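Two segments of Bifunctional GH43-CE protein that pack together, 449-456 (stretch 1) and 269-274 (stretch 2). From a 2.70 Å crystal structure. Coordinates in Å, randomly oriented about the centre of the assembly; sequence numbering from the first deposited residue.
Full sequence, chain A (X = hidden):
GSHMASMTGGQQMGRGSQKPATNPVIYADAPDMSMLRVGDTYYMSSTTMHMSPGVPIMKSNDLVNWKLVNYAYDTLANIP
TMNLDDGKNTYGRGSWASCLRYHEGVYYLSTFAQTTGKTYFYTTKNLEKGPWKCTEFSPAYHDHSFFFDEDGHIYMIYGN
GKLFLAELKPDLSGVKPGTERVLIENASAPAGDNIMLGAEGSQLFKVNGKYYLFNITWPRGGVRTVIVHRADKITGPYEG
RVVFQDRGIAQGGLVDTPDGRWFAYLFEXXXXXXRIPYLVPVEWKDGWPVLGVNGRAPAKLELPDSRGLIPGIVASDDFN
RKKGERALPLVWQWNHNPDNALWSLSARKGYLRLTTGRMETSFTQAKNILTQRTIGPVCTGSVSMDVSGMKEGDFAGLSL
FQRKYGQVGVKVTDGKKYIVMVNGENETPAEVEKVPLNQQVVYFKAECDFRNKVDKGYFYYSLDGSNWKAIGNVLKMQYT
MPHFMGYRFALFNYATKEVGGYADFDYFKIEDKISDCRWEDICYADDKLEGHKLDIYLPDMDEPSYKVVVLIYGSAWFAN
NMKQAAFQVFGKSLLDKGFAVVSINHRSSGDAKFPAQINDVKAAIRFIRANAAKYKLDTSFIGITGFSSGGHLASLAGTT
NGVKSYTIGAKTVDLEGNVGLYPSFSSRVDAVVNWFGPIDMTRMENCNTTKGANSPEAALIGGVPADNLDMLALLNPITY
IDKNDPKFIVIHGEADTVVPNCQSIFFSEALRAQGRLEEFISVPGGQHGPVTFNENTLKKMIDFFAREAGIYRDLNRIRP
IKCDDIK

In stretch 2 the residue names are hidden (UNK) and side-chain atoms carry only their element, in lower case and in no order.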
# COMPACT_ATOMS: atom_id res chain seq x y z
N ASP A 449 -0.34 -4.54 -3.36
CA ASP A 449 0.57 -5.61 -3.78
C ASP A 449 1.18 -6.22 -2.52
O ASP A 449 2.06 -5.62 -1.89
CB ASP A 449 1.64 -5.12 -4.76
CG ASP A 449 2.37 -6.26 -5.46
OD1 ASP A 449 1.83 -7.38 -5.45
OD2 ASP A 449 3.46 -6.02 -6.02
N PHE A 450 0.68 -7.41 -2.16
CA PHE A 450 1.21 -8.21 -1.06
C PHE A 450 2.17 -9.27 -1.62
O PHE A 450 2.91 -9.88 -0.85
CB PHE A 450 0.06 -8.84 -0.26
CG PHE A 450 -0.93 -7.84 0.31
CD1 PHE A 450 -0.58 -7.02 1.38
CD2 PHE A 450 -2.20 -7.71 -0.23
CE1 PHE A 450 -1.48 -6.11 1.90
CE2 PHE A 450 -3.10 -6.79 0.30
CZ PHE A 450 -2.74 -5.99 1.36
N ARG A 451 2.18 -9.46 -2.95
CA ARG A 451 3.05 -10.45 -3.62
C ARG A 451 4.44 -10.44 -2.97
O ARG A 451 5.15 -9.44 -3.06
CB ARG A 451 3.19 -10.16 -5.12
CG ARG A 451 1.94 -10.40 -5.95
CD ARG A 451 2.08 -10.08 -7.43
NE ARG A 451 2.51 -8.70 -7.68
CZ ARG A 451 2.02 -7.91 -8.62
NH1 ARG A 451 1.11 -8.36 -9.46
NH2 ARG A 451 2.44 -6.67 -8.71
N ASN A 452 4.80 -11.55 -2.32
CA ASN A 452 6.10 -11.70 -1.66
C ASN A 452 6.32 -10.53 -0.69
O ASN A 452 7.43 -10.01 -0.57
CB ASN A 452 7.23 -11.85 -2.69
CG ASN A 452 7.16 -13.14 -3.48
OD1 ASN A 452 8.17 -13.83 -3.64
ND2 ASN A 452 5.98 -13.48 -3.98
N LYS A 453 5.24 -10.12 -0.01
CA LYS A 453 5.24 -9.18 1.10
C LYS A 453 5.89 -7.84 0.72
O LYS A 453 6.48 -7.19 1.57
CB LYS A 453 5.94 -9.81 2.32
CG LYS A 453 5.04 -10.68 3.19
CD LYS A 453 5.71 -11.95 3.69
CE LYS A 453 5.90 -12.98 2.59
NZ LYS A 453 6.26 -14.31 3.14
N VAL A 454 5.75 -7.43 -0.55
CA VAL A 454 6.26 -6.12 -0.99
C VAL A 454 5.45 -5.03 -0.26
O VAL A 454 6.01 -4.00 0.14
CB VAL A 454 6.26 -5.94 -2.52
CG1 VAL A 454 7.15 -6.97 -3.21
CG2 VAL A 454 4.86 -5.95 -3.13
N ASP A 455 4.14 -5.28 -0.07
CA ASP A 455 3.28 -4.56 0.87
C ASP A 455 3.28 -3.07 0.56
O ASP A 455 3.77 -2.26 1.35
CB ASP A 455 3.73 -4.78 2.32
CG ASP A 455 3.47 -6.18 2.86
OD1 ASP A 455 2.98 -7.03 2.09
OD2 ASP A 455 3.75 -6.40 4.05
N LYS A 456 2.71 -2.72 -0.60
CA LYS A 456 2.68 -1.35 -1.10
C LYS A 456 1.26 -1.02 -1.58
O LYS A 456 0.62 -1.86 -2.23
CB LYS A 456 3.71 -1.17 -2.23
CG LYS A 456 5.17 -1.35 -1.83
CD LYS A 456 6.16 -1.08 -2.94
CE LYS A 456 6.02 -2.02 -4.12
NZ LYS A 456 7.26 -2.06 -4.94
N UNK A 269 1.55 -15.15 10.05
CA UNK A 269 1.64 -13.68 9.97
C UNK A 269 2.28 -13.31 8.63
O UNK A 269 3.51 -13.30 8.52
o UNK A 269 2.57 -13.36 13.50
c UNK A 269 1.82 -13.42 12.50
c UNK A 269 2.43 -13.10 11.14
o UNK A 269 0.62 -13.72 12.54
N UNK A 270 1.44 -13.02 7.62
CA UNK A 270 1.90 -12.75 6.24
C UNK A 270 2.00 -11.24 6.00
O UNK A 270 1.69 -10.77 4.91
c UNK A 270 0.97 -13.40 5.22
s UNK A 270 1.80 -13.98 3.71
N UNK A 271 2.43 -10.49 7.02
CA UNK A 271 2.71 -9.05 6.89
C UNK A 271 1.45 -8.20 6.90
O UNK A 271 0.59 -8.34 7.77
N UNK A 272 1.35 -7.30 5.90
CA UNK A 272 0.37 -6.20 5.88
C UNK A 272 -1.06 -6.74 5.74
O UNK A 272 -1.95 -6.34 6.50
c UNK A 272 0.70 -5.24 4.75
N UNK A 273 -1.26 -7.65 4.78
CA UNK A 273 -2.56 -8.28 4.53
C UNK A 273 -3.15 -8.77 5.86
O UNK A 273 -4.36 -8.67 6.07
c UNK A 273 -3.78 -9.68 2.79
c UNK A 273 -1.88 -10.70 4.07
c UNK A 273 -2.45 -9.41 3.48
N UNK A 274 -2.29 -9.28 6.75
CA UNK A 274 -2.68 -9.66 8.11
C UNK A 274 -2.22 -11.06 8.48
O UNK A 274 -1.06 -11.42 8.27

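Position 269 carries four side-chain atoms, two carbons and two oxygens. The second carbon bears both oxygens, so the group is a carboxylate one methylene from the backbone. It is out of reach of stretch 1 and makes no contact there. A side chain of this length and ending is Asp269.

Position 270 has one carbon followed by one sulfur, with nothing beyond. Its CA-to-CB bond points sideways relative to stretch 1. The sulfur at 270 lies 4.4 Å from CE of Lys453, and the backbone O at 270 lies 3.8 Å from CG of Lys453. A single carbon ending in sulfur is Cys270.

Position 271 has no side-chain atoms. The CA at 271 is 4.0 Å from OD2 of Asp455. A CB built at 271 would point toward stretch 1, 2.9 Å from OD2 of Asp455, which is a clash, and 3.4 Å from CG of Lys453, which is tight. Phi is 78°, a positive value that itself favours glycine. The residue is Gly271.

Position 272 has one side-chain carbon, pointing toward stretch 1. The CB at 272 is 3.7 Å from CE1 of Phe450, near the plane of the ring at its edge. The CB at 272 is also 3.3 Å from OD2 of Asp455. One carbon alone is Ala272.

Position 273 has three side-chain carbons, the first carrying the other two. The CB at 273 lies 3.7 Å from the centroid of the Phe450 ring and 11° off the ring normal, a CH-pi contact over the face. The backbone N at 273 is 3.3 Å from CE1 of Phe450. The branching, with no further atoms, gives Val273.

Position 274 has no side-chain atoms and touches nothing on stretch 1. Phi and psi are 130° and -133°. At these angles a CB would be jammed against the carbonyl O of the residue before, so the backbone by itself calls for glycine. This is Gly274. The O of Gly274 accepts a hydrogen bond from N of Cys270 at 3.0 Å, which ties the loop together.

The contact is small, with 289 Å² buried in all. Its one hydrogen bond across the stretches runs from N of Ala272 to OD2 of Asp455, 3.2 Å at 144°. The carboxylate thus holds a backbone amide of the loop. Beside it, the buried Phe450 ring packs against Ala272 at its edge and Val273 over one face. Lys453 adds a looser contact along Cys270. The bare CA of Gly271 leaves room for the Asp455 carboxylate to reach the amide.

Stretch 2 (269-274) DCGAVG
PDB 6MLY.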